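Long-range contacts in outer membrane protein Omp121 (Bacteroides thetaiotaomicron, PDB 5FQ8), which probably imports nutrients across the outer membrane as a beta-barrel transporter of the TonB-dependent receptor family: residues 81-86 with 126-131; 953-958 with 967-972. All coordinates share one frame; numbering follows the deposited sequence.

Contact 1 of 2, residues 81-86 with 126-131; sequences GASNSV and FGNGAN
Two hairpins of the TonB-dependent receptor plug domain meet here: residues 81-86 lead into the strand that pairs with 71-75, and residues 126-131 leave the strand that pairs with 113-115. The CA atoms of Ser-83 and Gly-127 approach to 4.1 Å, so backbone lies close against backbone, while the bonds between the segments are made by asparagine side chains. In Asn-128, CG sits between the backbone N and the carbonyl carbon (chi1 73°), and this torsion turns the amide back toward the other hairpin. Its OD1 accepts from Asn-84 N at 2.9 Å, fairly straight at 157°, although the donor lies above the carbonyl plane rather than on a lone pair. Its ND2 bonds to Asn-111. The second bond runs from Asn-84 ND2 to Asn-131 OD1, 2.7 Å long. It is more bent, 137° at the hydrogen, yet it lies in the carbonyl plane on a lone pair, and the acceptor is almost within the amide plane of Asn-84; the two side chains cross at about a right angle. A turn closed by Asn-131 N donating to Asn-128 O (2.9 Å) brings the two asparagines together, consistent with their joint grip on Asn-84. A water donates to Asn-84 O at 3.2 Å and weakly accepts from Asn-128 ND2. Ser-83 OG rests against the Gly-127 peptide and bonds to Asp-125 and Thr-113. The backbone angles at Gly-127 leave little room for any side chain. Seven of the eight touching residues are buried, and asparagine amides, each able to give and to accept, satisfy strand-edge and side-chain groups there, so the two hairpins are joined by directional polar bonds without a formal charge on either of the bonded partners.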
loop_
_atom_site.group_PDB
_atom_site.type_symbol
_atom_site.label_atom_id
_atom_site.label_comp_id
_atom_site.label_asym_id
_atom_site.label_seq_id
_atom_site.Cartn_x
_atom_site.Cartn_y
_atom_site.Cartn_z
ATOM N N GLY B 81 1.076 -24.913 12.090
ATOM C CA GLY B 81 2.149 -24.068 11.650
ATOM C C GLY B 81 2.606 -23.036 12.637
ATOM O O GLY B 81 3.460 -22.225 12.287
ATOM N N ALA B 82 2.085 -23.040 13.855
ATOM C CA ALA B 82 2.385 -21.988 14.807
ATOM C C ALA B 82 3.751 -22.202 15.447
ATOM O O ALA B 82 4.427 -23.201 15.216
ATOM C CB ALA B 82 1.287 -21.920 15.852
ATOM N N SER B 83 4.181 -21.240 16.251
ATOM C CA SER B 83 5.543 -21.266 16.754
ATOM C C SER B 83 5.667 -22.131 18.004
ATOM O O SER B 83 4.682 -22.557 18.600
ATOM C CB SER B 83 6.016 -19.856 17.049
ATOM O OG SER B 83 6.083 -19.108 15.862
ATOM N N ASN B 84 6.912 -22.393 18.390
ATOM C CA ASN B 84 7.236 -23.128 19.598
ATOM C C ASN B 84 8.217 -22.327 20.433
ATOM O O ASN B 84 9.252 -21.882 19.938
ATOM C CB ASN B 84 7.836 -24.495 19.284
ATOM C CG ASN B 84 6.884 -25.387 18.523
ATOM O OD1 ASN B 84 5.871 -25.842 19.050
ATOM N ND2 ASN B 84 7.211 -25.651 17.271
ATOM N N SER B 85 7.904 -22.180 21.701
ATOM C CA SER B 85 8.776 -21.485 22.625
ATOM C C SER B 85 9.703 -22.477 23.304
ATOM O O SER B 85 9.318 -23.615 23.567
ATOM C CB SER B 85 7.949 -20.739 23.659
ATOM O OG SER B 85 8.796 -20.113 24.583
ATOM N N VAL B 86 10.935 -22.045 23.562
ATOM C CA VAL B 86 11.945 -22.856 24.228
ATOM C C VAL B 86 12.782 -21.910 25.063
ATOM O O VAL B 86 13.601 -21.164 24.524
ATOM C CB VAL B 86 12.839 -23.629 23.245
ATOM C CG1 VAL B 86 13.931 -24.335 23.991
ATOM C CG2 VAL B 86 12.050 -24.641 22.500
ATOM N N PHE B 126 2.710 -17.690 12.670
ATOM C CA PHE B 126 2.990 -18.355 11.410
ATOM C C PHE B 126 4.208 -19.266 11.465
ATOM O O PHE B 126 4.536 -19.890 10.454
ATOM C CB PHE B 126 3.169 -17.320 10.291
ATOM C CG PHE B 126 1.886 -16.832 9.687
ATOM C CD1 PHE B 126 0.794 -17.649 9.594
ATOM C CD2 PHE B 126 1.780 -15.535 9.220
ATOM C CE1 PHE B 126 -0.388 -17.197 9.023
ATOM C CE2 PHE B 126 0.616 -15.068 8.659
ATOM C CZ PHE B 126 -0.481 -15.912 8.552
ATOM N N GLY B 127 4.896 -19.351 12.593
ATOM C CA GLY B 127 5.950 -20.325 12.770
ATOM C C GLY B 127 7.254 -19.686 13.190
ATOM O O GLY B 127 7.438 -18.479 13.122
ATOM N N ASN B 128 8.163 -20.533 13.659
ATOM C CA ASN B 128 9.508 -20.084 13.974
ATOM C C ASN B 128 10.539 -20.932 13.241
ATOM O O ASN B 128 10.252 -21.997 12.704
ATOM C CB ASN B 128 9.796 -20.048 15.491
ATOM C CG ASN B 128 9.951 -21.408 16.112
ATOM O OD1 ASN B 128 8.985 -22.106 16.346
ATOM N ND2 ASN B 128 11.186 -21.764 16.437
ATOM N N GLY B 129 11.741 -20.389 13.162
ATOM C CA GLY B 129 12.699 -20.859 12.188
ATOM C C GLY B 129 13.112 -22.291 12.390
ATOM O O GLY B 129 13.509 -22.977 11.441
ATOM N N ALA B 130 13.029 -22.767 13.619
ATOM C CA ALA B 130 13.398 -24.141 13.865
ATOM C C ALA B 130 12.324 -25.098 13.398
ATOM O O ALA B 130 12.640 -26.235 13.056
ATOM C CB ALA B 130 13.708 -24.351 15.341
ATOM N N ASN B 131 11.076 -24.657 13.323
ATOM C CA ASN B 131 10.030 -25.546 12.856
ATOM C C ASN B 131 10.263 -26.075 11.451
ATOM O O ASN B 131 9.449 -26.866 10.975
ATOM C CB ASN B 131 8.701 -24.828 12.882
ATOM C CG ASN B 131 8.086 -24.844 14.204
ATOM O OD1 ASN B 131 8.766 -25.003 15.195
ATOM N ND2 ASN B 131 6.775 -24.703 14.248
HETATM O O HOH W 1 11.173 -24.233 18.822
#

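Contact 2 of 2, residues 953-958 with 967-972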
loop_
_atom_site.group_PDB
_atom_site.type_symbol
_atom_site.label_atom_id
_atom_site.label_comp_id
_atom_site.label_asym_id
_atom_site.label_seq_id
_atom_site.Cartn_x
_atom_site.Cartn_y
_atom_site.Cartn_z
ATOM N N MET B 953 -1.051 -21.561 25.882
ATOM C CA MET B 953 -1.759 -20.663 24.979
ATOM C C MET B 953 -1.159 -19.269 25.037
ATOM O O MET B 953 -0.912 -18.749 26.126
ATOM C CB MET B 953 -3.229 -20.550 25.363
ATOM C CG MET B 953 -4.193 -21.298 24.530
ATOM S SD MET B 953 -5.787 -20.925 25.213
ATOM C CE MET B 953 -6.820 -21.910 24.170
ATOM N N THR B 954 -0.988 -18.638 23.875
ATOM C CA THR B 954 -0.701 -17.207 23.865
ATOM C C THR B 954 -1.263 -16.542 22.626
ATOM O O THR B 954 -1.665 -17.190 21.665
ATOM C CB THR B 954 0.786 -16.909 23.937
ATOM O OG1 THR B 954 0.957 -15.570 24.378
ATOM C CG2 THR B 954 1.429 -17.051 22.590
ATOM N N SER B 955 -1.279 -15.219 22.667
ATOM C CA SER B 955 -1.542 -14.397 21.500
ATOM C C SER B 955 -0.429 -13.408 21.281
ATOM O O SER B 955 -0.558 -12.518 20.447
ATOM C CB SER B 955 -2.861 -13.658 21.636
ATOM O OG SER B 955 -3.920 -14.556 21.435
ATOM N N PHE B 956 0.664 -13.564 21.986
ATOM C CA PHE B 956 1.705 -12.566 22.029
ATOM C C PHE B 956 3.066 -13.200 21.815
ATOM O O PHE B 956 4.075 -12.709 22.305
ATOM C CB PHE B 956 1.619 -11.805 23.347
ATOM C CG PHE B 956 0.229 -11.345 23.662
ATOM C CD1 PHE B 956 -0.300 -10.243 23.032
ATOM C CD2 PHE B 956 -0.563 -12.046 24.538
ATOM C CE1 PHE B 956 -1.575 -9.833 23.285
ATOM C CE2 PHE B 956 -1.841 -11.643 24.798
ATOM C CZ PHE B 956 -2.355 -10.529 24.170
ATOM N N GLY B 957 3.107 -14.293 21.083
ATOM C CA GLY B 957 4.361 -14.820 20.599
ATOM C C GLY B 957 4.988 -15.874 21.486
ATOM O O GLY B 957 4.475 -16.266 22.532
ATOM N N ASN B 958 6.141 -16.343 21.042
ATOM C CA ASN B 958 6.802 -17.464 21.675
ATOM C C ASN B 958 7.925 -17.044 22.595
ATOM O O ASN B 958 8.772 -17.870 22.916
ATOM C CB ASN B 958 7.350 -18.395 20.607
ATOM C CG ASN B 958 8.508 -17.790 19.861
ATOM O OD1 ASN B 958 8.601 -16.587 19.724
ATOM N ND2 ASN B 958 9.403 -18.624 19.380
ATOM N N TYR B 967 -5.266 -14.257 24.368
ATOM C CA TYR B 967 -6.257 -13.242 24.047
ATOM C C TYR B 967 -7.316 -13.838 23.128
ATOM O O TYR B 967 -7.480 -13.422 21.988
ATOM C CB TYR B 967 -5.599 -12.003 23.446
ATOM C CG TYR B 967 -6.390 -10.779 23.794
ATOM C CD1 TYR B 967 -6.359 -10.263 25.073
ATOM C CD2 TYR B 967 -7.227 -10.183 22.869
ATOM C CE1 TYR B 967 -7.101 -9.166 25.409
ATOM C CE2 TYR B 967 -7.973 -9.089 23.202
ATOM C CZ TYR B 967 -7.904 -8.590 24.478
ATOM O OH TYR B 967 -8.636 -7.503 24.834
ATOM N N THR B 968 -8.093 -14.761 23.686
ATOM C CA THR B 968 -8.966 -15.658 22.939
ATOM C C THR B 968 -8.211 -16.326 21.803
ATOM O O THR B 968 -8.673 -16.398 20.668
ATOM C CB THR B 968 -10.220 -14.965 22.417
ATOM O OG1 THR B 968 -9.894 -13.674 21.919
ATOM C CG2 THR B 968 -11.217 -14.832 23.513
ATOM N N ALA B 969 -7.025 -16.821 22.129
ATOM C CA ALA B 969 -6.378 -17.813 21.293
ATOM C C ALA B 969 -7.342 -18.951 21.021
ATOM O O ALA B 969 -8.252 -19.216 21.803
ATOM C CB ALA B 969 -5.127 -18.348 21.970
ATOM N N ASN B 970 -7.153 -19.615 19.894
ATOM C CA ASN B 970 -8.053 -20.692 19.544
ATOM C C ASN B 970 -7.898 -21.857 20.519
ATOM O O ASN B 970 -6.826 -22.061 21.085
ATOM C CB ASN B 970 -7.773 -21.159 18.128
ATOM C CG ASN B 970 -8.016 -20.094 17.111
ATOM O OD1 ASN B 970 -8.976 -19.346 17.190
ATOM N ND2 ASN B 970 -7.137 -20.017 16.135
ATOM N N PRO B 971 -8.954 -22.630 20.737
ATOM C CA PRO B 971 -8.867 -23.762 21.662
ATOM C C PRO B 971 -7.740 -24.709 21.291
ATOM O O PRO B 971 -7.457 -24.924 20.116
ATOM C CB PRO B 971 -10.228 -24.439 21.507
ATOM C CG PRO B 971 -11.116 -23.416 20.989
ATOM C CD PRO B 971 -10.294 -22.502 20.156
ATOM N N SER B 972 -7.095 -25.272 22.306
ATOM C CA SER B 972 -6.068 -26.266 22.050
ATOM C C SER B 972 -6.709 -27.577 21.641
ATOM O O SER B 972 -7.893 -27.822 21.871
ATOM C CB SER B 972 -5.179 -26.470 23.266
ATOM O OG SER B 972 -5.797 -27.293 24.231
#
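Met-953 carries the close-packed end of this contact. Beyond CG its chain is fully extended (chi2 -179°, chi3 -178°), which lays it along residues 969-971: CG meets Ala-969 CB at 4.0 Å, and at the tip CE comes 3.7 Å from Pro-971 CA. The same methyl of Ala-969 is also met by the backbone, with Thr-954 O 3.7 Å from Ala-969 CB. Met-953 and Ala-969 are buried, whereas Thr-954 and Ser-955, on the more polar side, are partly exposed. Ser-955 sets OG anti to its carbonyl carbon, and OG accepts from Tyr-967 N at 3.2 Å with an angle of 150°, the one hydrogen bond between the segments. Phe-956 brings the CZ/CE2 end of its ring, CZ at 3.6 Å from Tyr-967 CB; the two side chains cross obliquely, and the phenol reaches on to Gln-326. An alanine at Ser-955 would lack the OG acceptor, which would probably leave Tyr-967 N without this bond and loosen the hold of one segment on the other. The bend in 953-958 is an ST turn, in which Phe-956 N donates to Thr-954 OG1 (3.1 Å), whose single proton can serve the carbonyl of Gly-962 or that of Gly-965, or be shared between them. Outside the segments, Asn-970 ND2 bonds to Asp-79 of the plug. Turn and packing both belong to the long loop between strands 928-941 and 973-983, the last two of the transporter barrel, which its bonds to Thr-76 and Asp-79 set against the plug.

How the contacts relate
Both contacts are core, near the middle of the chain with their centres about 13 Å apart; one touching residue is partly exposed in contact 1 and two in contact 2. They hold different elements, however. Contact 1 is internal to the plug and joins two of its hairpins; contact 2 closes one barrel loop on itself. Their chemistry differs accordingly: asparagine amides bridge 81-86 and 126-131, whereas 953-958 and 967-972 rely on apolar packing with one serine bond. The two meet at Asn-958, whose O accepts from Ser-85 OG at 2.8 Å. Thr-76 links them as well, its backbone bonding to Ser-83 on one side and Thr-954 on the other, so the loop is fastened to the plug.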